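Local structure of glycoside hydrolase 15-related protein (Kribbella flavida, 5Z3E) at residues 155-160 and 217-222; 341-346 and 386-391; 56-61 and 70-75; 82-85 and 91-94; 271-274 and 279-282. The protein hydrolyses the alpha-1,6-glucosidic linkage of isomaltose from its non-reducing end, releasing beta-D-glucose and D-glucose. The protein carries 1 engineered substitution. One frame throughout, in Å; residues are numbered along the deposited sequence.

Contact 1: residues 155-160 and 217-222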
# COMPACT_ATOMS: atom_id res chain seq x y z
N MET A 155 -4.04 5.29 2.23
CA MET A 155 -4.46 4.02 1.66
C MET A 155 -5.77 3.57 2.25
O MET A 155 -6.62 3.04 1.52
CB MET A 155 -3.38 2.96 1.85
CG MET A 155 -2.07 3.34 1.23
SD MET A 155 -1.06 1.90 1.02
CE MET A 155 0.50 2.61 0.51
N TRP A 156 -5.97 3.73 3.56
CA TRP A 156 -7.20 3.24 4.14
C TRP A 156 -8.40 3.98 3.56
O TRP A 156 -9.42 3.37 3.22
CB TRP A 156 -7.20 3.34 5.67
CG TRP A 156 -8.49 2.78 6.19
CD1 TRP A 156 -8.93 1.51 6.02
CD2 TRP A 156 -9.57 3.48 6.82
NE1 TRP A 156 -10.18 1.35 6.52
CE2 TRP A 156 -10.61 2.54 7.01
CE3 TRP A 156 -9.76 4.80 7.25
CZ2 TRP A 156 -11.81 2.88 7.65
CZ3 TRP A 156 -10.95 5.12 7.88
CH2 TRP A 156 -11.96 4.16 8.07
N LEU A 157 -8.31 5.31 3.44
CA LEU A 157 -9.40 6.07 2.84
C LEU A 157 -9.73 5.54 1.45
O LEU A 157 -10.90 5.34 1.09
CB LEU A 157 -9.04 7.54 2.77
CG LEU A 157 -8.99 8.27 4.11
CD1 LEU A 157 -8.60 9.72 3.86
CD2 LEU A 157 -10.31 8.20 4.87
N TRP A 158 -8.70 5.35 0.62
CA TRP A 158 -8.92 4.78 -0.70
C TRP A 158 -9.62 3.43 -0.61
O TRP A 158 -10.59 3.14 -1.33
CB TRP A 158 -7.57 4.66 -1.45
CG TRP A 158 -7.59 3.69 -2.59
CD1 TRP A 158 -8.16 3.86 -3.82
CD2 TRP A 158 -7.09 2.34 -2.56
NE1 TRP A 158 -8.02 2.70 -4.56
CE2 TRP A 158 -7.37 1.77 -3.80
CE3 TRP A 158 -6.40 1.59 -1.62
CZ2 TRP A 158 -7.00 0.44 -4.12
CZ3 TRP A 158 -6.01 0.30 -1.92
CH2 TRP A 158 -6.31 -0.25 -3.17
N SER A 159 -9.13 2.56 0.27
CA SER A 159 -9.64 1.21 0.38
C SER A 159 -11.11 1.18 0.80
O SER A 159 -11.93 0.45 0.22
CB SER A 159 -8.77 0.42 1.34
OG SER A 159 -9.28 -0.85 1.64
N VAL A 160 -11.45 1.92 1.84
CA VAL A 160 -12.81 1.84 2.37
C VAL A 160 -13.81 2.43 1.38
O VAL A 160 -14.89 1.87 1.19
CB VAL A 160 -12.90 2.45 3.80
CG1 VAL A 160 -12.75 3.96 3.84
CG2 VAL A 160 -14.21 2.03 4.46
N VAL A 217 -8.69 12.01 -2.98
CA VAL A 217 -9.55 12.04 -4.15
C VAL A 217 -10.70 11.06 -3.97
O VAL A 217 -11.84 11.37 -4.37
CB VAL A 217 -8.76 11.79 -5.44
CG1 VAL A 217 -9.67 11.62 -6.64
CG2 VAL A 217 -7.79 12.93 -5.69
N ALA A 218 -10.45 9.91 -3.36
CA ALA A 218 -11.52 8.95 -3.15
C ALA A 218 -12.64 9.57 -2.32
O ALA A 218 -13.82 9.46 -2.68
CB ALA A 218 -10.99 7.69 -2.50
N VAL A 219 -12.33 10.22 -1.20
CA VAL A 219 -13.40 10.80 -0.40
C VAL A 219 -13.97 12.05 -1.03
O VAL A 219 -15.18 12.29 -0.92
CB VAL A 219 -12.98 11.06 1.08
CG1 VAL A 219 -12.69 9.75 1.79
CG2 VAL A 219 -11.83 12.03 1.22
N GLY A 220 -13.16 12.87 -1.70
CA GLY A 220 -13.63 14.11 -2.26
C GLY A 220 -14.49 13.97 -3.49
O GLY A 220 -15.19 14.92 -3.87
N THR A 221 -14.48 12.79 -4.12
CA THR A 221 -15.31 12.49 -5.29
C THR A 221 -16.39 11.48 -4.97
O THR A 221 -17.08 11.02 -5.86
CB THR A 221 -14.48 12.01 -6.47
OG1 THR A 221 -13.87 10.75 -6.17
CG2 THR A 221 -13.45 13.01 -6.91
N CYS A 222 -16.61 11.19 -3.70
CA CYS A 222 -17.58 10.19 -3.29
C CYS A 222 -18.93 10.86 -3.01
O CYS A 222 -19.05 11.67 -2.10
CB CYS A 222 -17.07 9.51 -2.03
SG CYS A 222 -18.20 8.29 -1.35
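Leu157 meets Val219 by a single methyl group, and the preceding residue, Ala218, settles against the backbone of Trp158. Taken outward from its CB, Leu157 leaves its helix toward the segment 217-222. Its CG is set anti to the carbonyl carbon (chi1 -70°) and the chain beyond is extended. Neither CB nor CG comes as near to Val219 as the branch end does: CD2 swings over and stops 4.2 Å from Val219 CG1, the two side chains crossing at a slant. The other methyl, CD1, stays a little further from Val219, and the same leucine also packs on Ala181, Val182 and Leu185 of helix 175-188. Val219 answers with CG1, the branch anti to its own carbonyl carbon, while CG2 sits between the backbone N and C.

Family 15 hydrolases are built as an (alpha/alpha)6 barrel, and here helix 151-167 is matched with helix 206-220 in that all-helical framework. The backbones come close where the residue is small: the CA atoms of Trp158 and Ala218 are 5.5 Å apart, and Ala218 CB lies 4.0 Å from Trp158 CA and 4.3 Å from Leu157 O. Trp158 thus offers its main chain to this neighbour, and its indole runs off to meet Phe79 and Phe275. No hydrogen bond crosses between the segments. Just past the last turn of helix 206-220, Thr221 leaves helical geometry, and its OG1 bonds back to Val217 O at 2.8 Å, with the donor tilted 31° from the carbonyl plane.

Contact 2: residues 341-346 and 386-391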
# COMPACT_ATOMS: atom_id res chain seq x y z
N ARG A 341 2.57 -14.48 -13.72
CA ARG A 341 3.23 -15.79 -13.78
C ARG A 341 4.44 -15.82 -12.85
O ARG A 341 4.69 -16.80 -12.17
CB ARG A 341 3.63 -16.13 -15.21
CG ARG A 341 2.50 -16.38 -16.15
CD ARG A 341 3.01 -16.78 -17.54
NE ARG A 341 1.92 -16.87 -18.50
CZ ARG A 341 1.70 -15.99 -19.47
NH1 ARG A 341 2.51 -14.95 -19.61
NH2 ARG A 341 0.64 -16.12 -20.23
N TRP A 342 5.23 -14.74 -12.86
CA TRP A 342 6.40 -14.69 -11.98
C TRP A 342 6.00 -14.82 -10.52
O TRP A 342 6.60 -15.58 -9.76
CB TRP A 342 7.22 -13.40 -12.20
CG TRP A 342 8.46 -13.36 -11.35
CD1 TRP A 342 9.67 -13.89 -11.68
CD2 TRP A 342 8.60 -12.84 -10.03
NE1 TRP A 342 10.56 -13.71 -10.66
CE2 TRP A 342 9.92 -13.07 -9.62
CE3 TRP A 342 7.73 -12.18 -9.14
CZ2 TRP A 342 10.40 -12.70 -8.36
CZ3 TRP A 342 8.21 -11.79 -7.92
CH2 TRP A 342 9.54 -12.06 -7.53
N ILE A 343 4.96 -14.09 -10.11
CA ILE A 343 4.50 -14.18 -8.74
C ILE A 343 4.09 -15.62 -8.40
O ILE A 343 4.45 -16.16 -7.36
CB ILE A 343 3.30 -13.26 -8.50
CG1 ILE A 343 3.76 -11.80 -8.63
CG2 ILE A 343 2.67 -13.57 -7.15
CD1 ILE A 343 2.59 -10.87 -8.84
N ALA A 344 3.32 -16.27 -9.28
CA ALA A 344 2.84 -17.61 -9.01
C ALA A 344 4.01 -18.57 -8.81
O ALA A 344 3.92 -19.51 -8.02
CB ALA A 344 1.91 -18.08 -10.10
N ASP A 345 5.10 -18.35 -9.55
CA ASP A 345 6.28 -19.19 -9.44
C ASP A 345 7.00 -19.01 -8.10
O ASP A 345 7.92 -19.80 -7.81
CB ASP A 345 7.23 -18.90 -10.59
CG ASP A 345 6.72 -19.40 -11.93
OD1 ASP A 345 5.80 -20.26 -11.96
OD2 ASP A 345 7.28 -18.97 -12.97
N GLN A 346 6.61 -18.02 -7.29
CA GLN A 346 7.25 -17.83 -5.99
C GLN A 346 6.47 -18.47 -4.85
O GLN A 346 6.89 -18.44 -3.71
CB GLN A 346 7.47 -16.34 -5.69
CG GLN A 346 8.08 -15.59 -6.87
CD GLN A 346 9.24 -16.30 -7.50
OE1 GLN A 346 10.07 -16.87 -6.82
NE2 GLN A 346 9.29 -16.28 -8.82
N GLY A 386 -2.79 -10.36 -0.97
CA GLY A 386 -3.75 -9.35 -1.37
C GLY A 386 -3.47 -8.80 -2.75
O GLY A 386 -4.38 -8.63 -3.55
N MET A 387 -2.20 -8.51 -3.02
CA MET A 387 -1.83 -7.99 -4.32
C MET A 387 -2.01 -9.01 -5.43
O MET A 387 -2.40 -8.66 -6.55
CB MET A 387 -0.38 -7.49 -4.33
CG MET A 387 -0.07 -6.37 -3.45
SD MET A 387 -1.07 -4.85 -3.77
CE MET A 387 -0.43 -4.35 -5.31
N TYR A 388 -1.73 -10.28 -5.14
CA TYR A 388 -2.01 -11.34 -6.10
C TYR A 388 -3.49 -11.34 -6.48
O TYR A 388 -3.85 -11.40 -7.67
CB TYR A 388 -1.60 -12.70 -5.53
CG TYR A 388 -1.94 -13.81 -6.50
CD1 TYR A 388 -1.11 -14.10 -7.55
CD2 TYR A 388 -3.14 -14.51 -6.38
CE1 TYR A 388 -1.46 -15.07 -8.47
CE2 TYR A 388 -3.50 -15.46 -7.29
CZ TYR A 388 -2.66 -15.78 -8.32
OH TYR A 388 -3.00 -16.72 -9.27
N LEU A 389 -4.36 -11.25 -5.47
CA LEU A 389 -5.79 -11.21 -5.74
C LEU A 389 -6.18 -10.02 -6.60
O LEU A 389 -7.02 -10.16 -7.51
CB LEU A 389 -6.59 -11.21 -4.44
CG LEU A 389 -6.57 -12.53 -3.68
CD1 LEU A 389 -7.30 -12.36 -2.37
CD2 LEU A 389 -7.22 -13.66 -4.51
N ILE A 390 -5.61 -8.85 -6.34
CA ILE A 390 -5.92 -7.68 -7.15
C ILE A 390 -5.52 -7.91 -8.60
O ILE A 390 -6.30 -7.65 -9.51
CB ILE A 390 -5.26 -6.41 -6.57
CG1 ILE A 390 -5.82 -6.08 -5.19
CG2 ILE A 390 -5.46 -5.24 -7.54
CD1 ILE A 390 -5.08 -4.98 -4.45
N LEU A 391 -4.29 -8.36 -8.83
CA LEU A 391 -3.83 -8.52 -10.20
C LEU A 391 -4.63 -9.62 -10.93
O LEU A 391 -5.02 -9.47 -12.09
CB LEU A 391 -2.33 -8.80 -10.23
CG LEU A 391 -1.74 -9.02 -11.62
CD1 LEU A 391 -2.09 -7.91 -12.58
CD2 LEU A 391 -0.23 -9.22 -11.51
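Tyr388 and Leu391, nearly one helical turn apart, both approach Ile343, each touching a different branch of it. Going along the second segment, Gly386 contributes backbone: its O accepts the N-H of Ile390 at 3.1 Å. Met387 sets off alongside the interface, and its thioether end leads away, to Phe79 and Ala321. Tyr388 then points toward the partner helix. Its CG is anti to the backbone N (chi1 177°), which carries the ring out until CD1 is 3.8 Å from Ile343 CG2; the methyl comes at the ring obliquely. The phenol OH is bonded to Leu38 O, so the far end of the ring is held too, by helix 32-52. Leu389 and Ile390 face other helices. Leu391 returns to the interface, where its CD2 stands 4.2 Å from Ile343 CD1.

Ile343 can serve both because its branches part: CG2 heads for the tyrosine, while CG1, with chi2 at 162°, extends CD1 toward the leucine. The contact is wholly apolar and buried. Close by, Gln346 NE2 donates to Trp342 O at 2.9 Å and lies over one face of the Trp342 indole, toward its rim, while its OE1 bonds His359.

Helices 333-344 and 382-394 of the family's (alpha/alpha)6 barrel are thereby joined, the Ile343 side chain lying about 11 Å from that of Ala355, the engineered residue at the inferred proton-acceptor position. Helix 32-52 flanks them through Leu41, which touches Ala344 and Tyr388, and Ala321 of helix 317-329 touches Ile343 and Met387; helix 74-87 covers Ile390 and Leu389.

Contact 3: residues 56-61 and 70-75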
# COMPACT_ATOMS: atom_id res chain seq x y z
N GLY A 56 -10.55 -9.49 16.13
CA GLY A 56 -11.11 -8.14 16.14
C GLY A 56 -11.22 -7.48 14.76
O GLY A 56 -11.71 -6.36 14.70
N GLY A 57 -10.76 -8.15 13.70
CA GLY A 57 -10.88 -7.67 12.35
C GLY A 57 -9.57 -7.31 11.66
O GLY A 57 -9.53 -7.27 10.42
N ALA A 58 -8.51 -7.04 12.43
CA ALA A 58 -7.27 -6.63 11.79
C ALA A 58 -6.71 -7.75 10.93
O ALA A 58 -6.79 -8.93 11.27
CB ALA A 58 -6.19 -6.27 12.84
N TYR A 59 -6.09 -7.38 9.82
CA TYR A 59 -5.24 -8.32 9.08
C TYR A 59 -3.81 -8.18 9.61
O TYR A 59 -3.26 -7.10 9.58
CB TYR A 59 -5.24 -8.05 7.57
CG TYR A 59 -6.56 -8.27 6.88
CD1 TYR A 59 -7.22 -9.49 6.91
CD2 TYR A 59 -7.15 -7.24 6.14
CE1 TYR A 59 -8.41 -9.68 6.24
CE2 TYR A 59 -8.33 -7.43 5.46
CZ TYR A 59 -8.97 -8.65 5.51
OH TYR A 59 -10.15 -8.77 4.82
N PRO A 60 -3.20 -9.28 10.07
CA PRO A 60 -1.78 -9.20 10.44
C PRO A 60 -0.94 -9.05 9.18
O PRO A 60 -1.32 -9.47 8.11
CB PRO A 60 -1.53 -10.54 11.10
CG PRO A 60 -2.46 -11.48 10.37
CD PRO A 60 -3.72 -10.66 10.17
N ALA A 61 0.24 -8.49 9.34
CA ALA A 61 1.14 -8.40 8.19
C ALA A 61 1.74 -9.76 7.86
O ALA A 61 1.85 -10.14 6.67
CB ALA A 61 2.25 -7.39 8.45
N GLY A 70 2.03 -10.10 15.81
CA GLY A 70 1.18 -9.32 16.68
C GLY A 70 0.89 -7.91 16.19
O GLY A 70 0.18 -7.18 16.88
N TYR A 71 1.36 -7.54 15.00
CA TYR A 71 1.18 -6.19 14.49
C TYR A 71 0.44 -6.16 13.17
O TYR A 71 0.56 -7.06 12.32
CB TYR A 71 2.52 -5.48 14.35
CG TYR A 71 3.27 -5.39 15.66
CD1 TYR A 71 2.78 -4.65 16.71
CD2 TYR A 71 4.47 -6.05 15.84
CE1 TYR A 71 3.45 -4.58 17.92
CE2 TYR A 71 5.15 -5.98 17.04
CZ TYR A 71 4.65 -5.23 18.07
OH TYR A 71 5.32 -5.14 19.27
N ALA A 72 -0.30 -5.07 13.01
CA ALA A 72 -1.03 -4.74 11.80
C ALA A 72 -0.59 -3.39 11.28
O ALA A 72 -0.33 -2.47 12.07
CB ALA A 72 -2.51 -4.73 12.06
N TRP A 73 -0.55 -3.26 9.96
CA TRP A 73 -0.26 -2.02 9.28
C TRP A 73 -1.45 -1.64 8.42
O TRP A 73 -2.06 -2.50 7.76
CB TRP A 73 0.93 -2.17 8.34
CG TRP A 73 2.31 -2.13 8.93
CD1 TRP A 73 3.21 -1.13 8.72
CD2 TRP A 73 2.99 -3.12 9.71
NE1 TRP A 73 4.40 -1.41 9.32
CE2 TRP A 73 4.30 -2.63 9.93
CE3 TRP A 73 2.65 -4.38 10.22
CZ2 TRP A 73 5.27 -3.37 10.60
CZ3 TRP A 73 3.61 -5.11 10.91
CH2 TRP A 73 4.91 -4.60 11.10
N LEU A 74 -1.77 -0.35 8.36
CA LEU A 74 -2.81 0.11 7.47
C LEU A 74 -2.44 -0.05 5.99
O LEU A 74 -3.33 -0.28 5.17
CB LEU A 74 -3.21 1.56 7.76
CG LEU A 74 -3.76 1.80 9.14
CD1 LEU A 74 -4.24 3.24 9.25
CD2 LEU A 74 -4.84 0.85 9.51
N ARG A 75 -1.16 0.08 5.64
CA ARG A 75 -0.72 -0.12 4.26
C ARG A 75 -1.00 -1.56 3.82
O ARG A 75 -1.79 -1.82 2.92
CB ARG A 75 0.76 0.25 4.14
CG ARG A 75 1.42 -0.18 2.85
CD ARG A 75 2.83 0.37 2.73
NE ARG A 75 3.68 -0.12 3.78
CZ ARG A 75 4.16 0.59 4.80
NH1 ARG A 75 4.84 -0.03 5.74
NH2 ARG A 75 3.97 1.89 4.86
O HOH W 1 -1.17 -5.70 8.38
O HOH W 2 -3.99 -4.53 8.89
O HOH W 3 1.89 -9.43 11.74
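Tyr59 O is gripped by two ordered waters that tie it to the backbone across the contact, and the methyl of Ala72 rests 3.5 Å from this same Tyr59 O. Water 1 bonds Tyr59 O at 2.8 Å and in turn accepts the N-H of Trp73 at 3.0 Å. Water 2 spans from Tyr59 O to Trp73 O, so the carbonyl is linked to both the backbone N and O of Trp73. The direct backbone bond is less firm: Ala61 N reaches Tyr71 O at 3.3 Å, nearly straight at 164° but weak by its length. Water 3 supports it, donating to Tyr71 O at 2.8 Å and taking a weak bond from Ala61 N. Solvent thus completes what would otherwise be sparse pairing between a loop and a short, weakly bonded strand.

The apolar part is made by small groups. Ala58 CB meets Ala72 CB at 4.1 Å, and Ala61 CB presses obliquely on the benzo part of the Trp73 indole, 3.5 Å from CE3. That ring comes across because CG is placed anti to the carbonyl carbon (chi1 -79°), and the end of the side chain then turns nearer to Ala61. The same indole passes about 4 Å from the side chain of Glu198, the inferred proton donor, so this contact probably borders the catalytic pocket; a glycerol also lies close by.

Around it, Ala72 pairs with Phe134 in the antiparallel strand 134-135, Trp73 is the N-cap residue of helix 74-87, Trp99 of helix 90-105 covers Ala58 and Ala72, and helix 32-52 touches Pro60 through His52.

Contact 4: residues 82-85 and 91-94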
# COMPACT_ATOMS: atom_id res chain seq x y z
N GLU A 82 -8.54 -4.77 -0.10
CA GLU A 82 -8.98 -4.56 -1.47
C GLU A 82 -8.98 -5.87 -2.25
O GLU A 82 -9.92 -6.14 -3.00
CB GLU A 82 -8.10 -3.50 -2.14
CG GLU A 82 -8.35 -3.31 -3.63
CD GLU A 82 -9.72 -2.80 -4.05
OE1 GLU A 82 -10.60 -2.54 -3.20
OE2 GLU A 82 -9.89 -2.67 -5.30
N GLY A 83 -7.95 -6.69 -2.08
CA GLY A 83 -7.96 -8.00 -2.72
C GLY A 83 -9.12 -8.85 -2.27
O GLY A 83 -9.78 -9.51 -3.07
N ILE A 84 -9.41 -8.84 -0.96
CA ILE A 84 -10.50 -9.62 -0.41
C ILE A 84 -11.86 -9.10 -0.89
O ILE A 84 -12.77 -9.88 -1.18
CB ILE A 84 -10.40 -9.63 1.14
CG1 ILE A 84 -9.17 -10.42 1.60
CG2 ILE A 84 -11.67 -10.13 1.80
CD1 ILE A 84 -9.20 -11.92 1.28
N SER A 85 -12.00 -7.78 -0.97
CA SER A 85 -13.22 -7.17 -1.45
C SER A 85 -13.49 -7.53 -2.91
O SER A 85 -14.61 -7.88 -3.29
CB SER A 85 -13.14 -5.65 -1.28
OG SER A 85 -14.30 -5.02 -1.80
N ALA A 91 -17.86 -9.84 4.11
CA ALA A 91 -17.81 -9.91 5.55
C ALA A 91 -16.39 -9.66 6.06
O ALA A 91 -16.18 -8.84 6.95
CB ALA A 91 -18.32 -11.26 6.05
N SER A 92 -15.39 -10.36 5.49
CA SER A 92 -14.03 -10.21 5.98
C SER A 92 -13.52 -8.79 5.77
O SER A 92 -12.93 -8.20 6.68
CB SER A 92 -13.11 -11.20 5.27
OG SER A 92 -11.75 -10.94 5.57
N ALA A 93 -13.71 -8.25 4.57
CA ALA A 93 -13.25 -6.89 4.31
C ALA A 93 -13.93 -5.91 5.26
O ALA A 93 -13.28 -5.00 5.78
CB ALA A 93 -13.50 -6.52 2.85
N GLY A 94 -15.23 -6.07 5.47
CA GLY A 94 -15.94 -5.19 6.37
C GLY A 94 -15.43 -5.23 7.78
O GLY A 94 -15.43 -4.20 8.47
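Ile84 lays its CG2 methyl against the opposing helix, where it meets Ser92 and Ala93 together. This methyl is 3.9 Å from Ser92 OG and equally near Ala93 N, with Ala93 CB slightly more distant at 4.2 Å. It is CG2, the branch anti to the backbone N, that does the touching; CG1 lies anti to the carbonyl carbon, leading elsewhere. Beside it Ser85 CB meets Ala93 CB at 4.2 Å, a pair of small groups that lets the CA atoms of Ser85 and Ala93 approach to 5.8 Å.

The second shell fixes the hydroxyls. Ser92 OG is hydrogen-bonded to Gln53 and to the phenol of Tyr59, while its backbone N pairs with Asp89 OD1 at the start of helix 90-105. Ser85 OG is held by His163 and Arg166 of helix 151-167, and Arg166 also makes a salt bridge with Glu82, shared with Arg86.

Helices 74-87 and 90-105 thus form a tight helical hairpin. Its chemistry is van der Waals contact alone across the gap, with no hydrogen bond between the segments: both serines have their hydroxyls bonded to partners outside the pair, though Ser92 OG also touches the Ile84 methyl.

Contact 5: residues 271-274 and 279-282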
# COMPACT_ATOMS: atom_id res chain seq x y z
N CYS A 271 1.34 5.34 -7.81
CA CYS A 271 0.94 6.71 -8.07
C CYS A 271 0.10 6.87 -9.33
O CYS A 271 -0.54 7.91 -9.52
CB CYS A 271 2.17 7.58 -8.20
SG CYS A 271 3.13 7.70 -6.69
N VAL A 272 0.14 5.86 -10.20
CA VAL A 272 -0.69 5.82 -11.40
C VAL A 272 -1.96 5.06 -11.01
O VAL A 272 -3.00 5.69 -10.74
CB VAL A 272 0.08 5.21 -12.59
CG1 VAL A 272 -0.79 5.24 -13.83
CG2 VAL A 272 1.38 5.94 -12.82
N VAL A 273 -1.89 3.74 -10.92
CA VAL A 273 -2.97 2.93 -10.39
C VAL A 273 -2.50 2.30 -9.09
O VAL A 273 -1.46 1.64 -9.06
CB VAL A 273 -3.36 1.83 -11.41
CG1 VAL A 273 -4.41 0.91 -10.86
CG2 VAL A 273 -3.79 2.45 -12.72
N PRO A 274 -3.23 2.48 -7.98
CA PRO A 274 -4.60 3.01 -7.89
C PRO A 274 -4.70 4.47 -7.51
O PRO A 274 -5.81 4.98 -7.47
CB PRO A 274 -5.21 2.15 -6.79
CG PRO A 274 -4.06 1.94 -5.83
CD PRO A 274 -2.86 1.75 -6.74
N PRO A 279 -3.37 9.71 -15.39
CA PRO A 279 -4.04 8.48 -15.99
C PRO A 279 -2.97 7.40 -16.42
O PRO A 279 -1.82 7.72 -16.71
CB PRO A 279 -4.79 9.09 -17.20
CG PRO A 279 -4.93 10.49 -16.90
CD PRO A 279 -3.68 10.94 -16.15
N PRO A 280 -3.40 6.11 -16.60
CA PRO A 280 -2.47 5.09 -17.12
C PRO A 280 -1.87 5.43 -18.46
O PRO A 280 -0.78 4.97 -18.77
CB PRO A 280 -3.34 3.82 -17.20
CG PRO A 280 -4.40 4.08 -16.19
CD PRO A 280 -4.69 5.55 -16.20
N ASP A 281 -2.59 6.20 -19.28
CA ASP A 281 -2.08 6.55 -20.60
C ASP A 281 -1.27 7.83 -20.62
O ASP A 281 -0.84 8.26 -21.70
CB ASP A 281 -3.20 6.62 -21.63
CG ASP A 281 -4.19 7.68 -21.32
OD1 ASP A 281 -4.15 8.44 -20.37
OD2 ASP A 281 -5.07 7.92 -22.20
N ASP A 282 -1.04 8.45 -19.48
CA ASP A 282 -0.24 9.67 -19.46
C ASP A 282 1.22 9.35 -19.80
O ASP A 282 1.73 8.29 -19.43
CB ASP A 282 -0.33 10.30 -18.07
CG ASP A 282 0.17 11.72 -18.04
OD1 ASP A 282 1.37 11.92 -17.79
OD2 ASP A 282 -0.67 12.62 -18.26
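A type I beta turn from Pro279 to Asp282, leading into helix 283-296, leans on the loop 271-274 through Val272 and Val273, which both touch Pro280. The turn is closed by Asp282 N bonding back to Pro279 O at 3.0 Å, and Pro280 occupies its second position with a phi of -58°, an angle its ring readily supplies.

Val272 points at the turn. Its CG1, the branch anti to the backbone N (chi1 -177°), ends over the peptide joining the two prolines: it is 3.7 Å from Pro280 CA and 3.9 Å from both Pro280 N and Pro279 O. The methyl therefore packs on the backbone side of the Pro280 ring and the peptide before it. Val273 comes in beside it by the other kind of branch, CG2, which stands anti to the carbonyl carbon; this methyl meets Pro280 CG at 3.9 Å, and the two side chains cross at about a right angle. Between them the valines touch the backbone of Pro280 and the outer end of its ring.

No hydrogen bond passes from one segment to the other, but each is anchored. Val273 O takes a bond from Asn326 ND2 of helix 317-329, and the peptide following Val273 is cis, to Pro274, which bends the chain sharply there. Cys271 pairs by backbone with Leu277, and Pro280 O is bonded by Arg289 of the coming helix. Asp282 OD1 accepts from Val284 N, the arrangement of a classic N-cap, in which a proline-bearing turn delivers an aspartate to the start of a helix.

From the N terminus the contacts follow one another in series, and none nests in or crosses another. Contact 3 closes the loop that follows helix 32-52 and hands the chain to helix 74-87. Contact 4 then closes the turn between helices 74-87 and 90-105, meeting contact 3 through Tyr59. Contact 1 bridges a longer excursion, from helix 151-167 to helix 206-220, with Trp158 resting on Glu82 of contact 4. Contact 5 closes a tight loop before helix 283-296 and reaches back to Trp158 by Pro274. Contact 2 joins helix 333-344 to the C-terminal helix 382-394, across helix 367-374 in sequence, and its Ile390 packs on Glu82 and Gly83, tying the C-terminal end to the early helices.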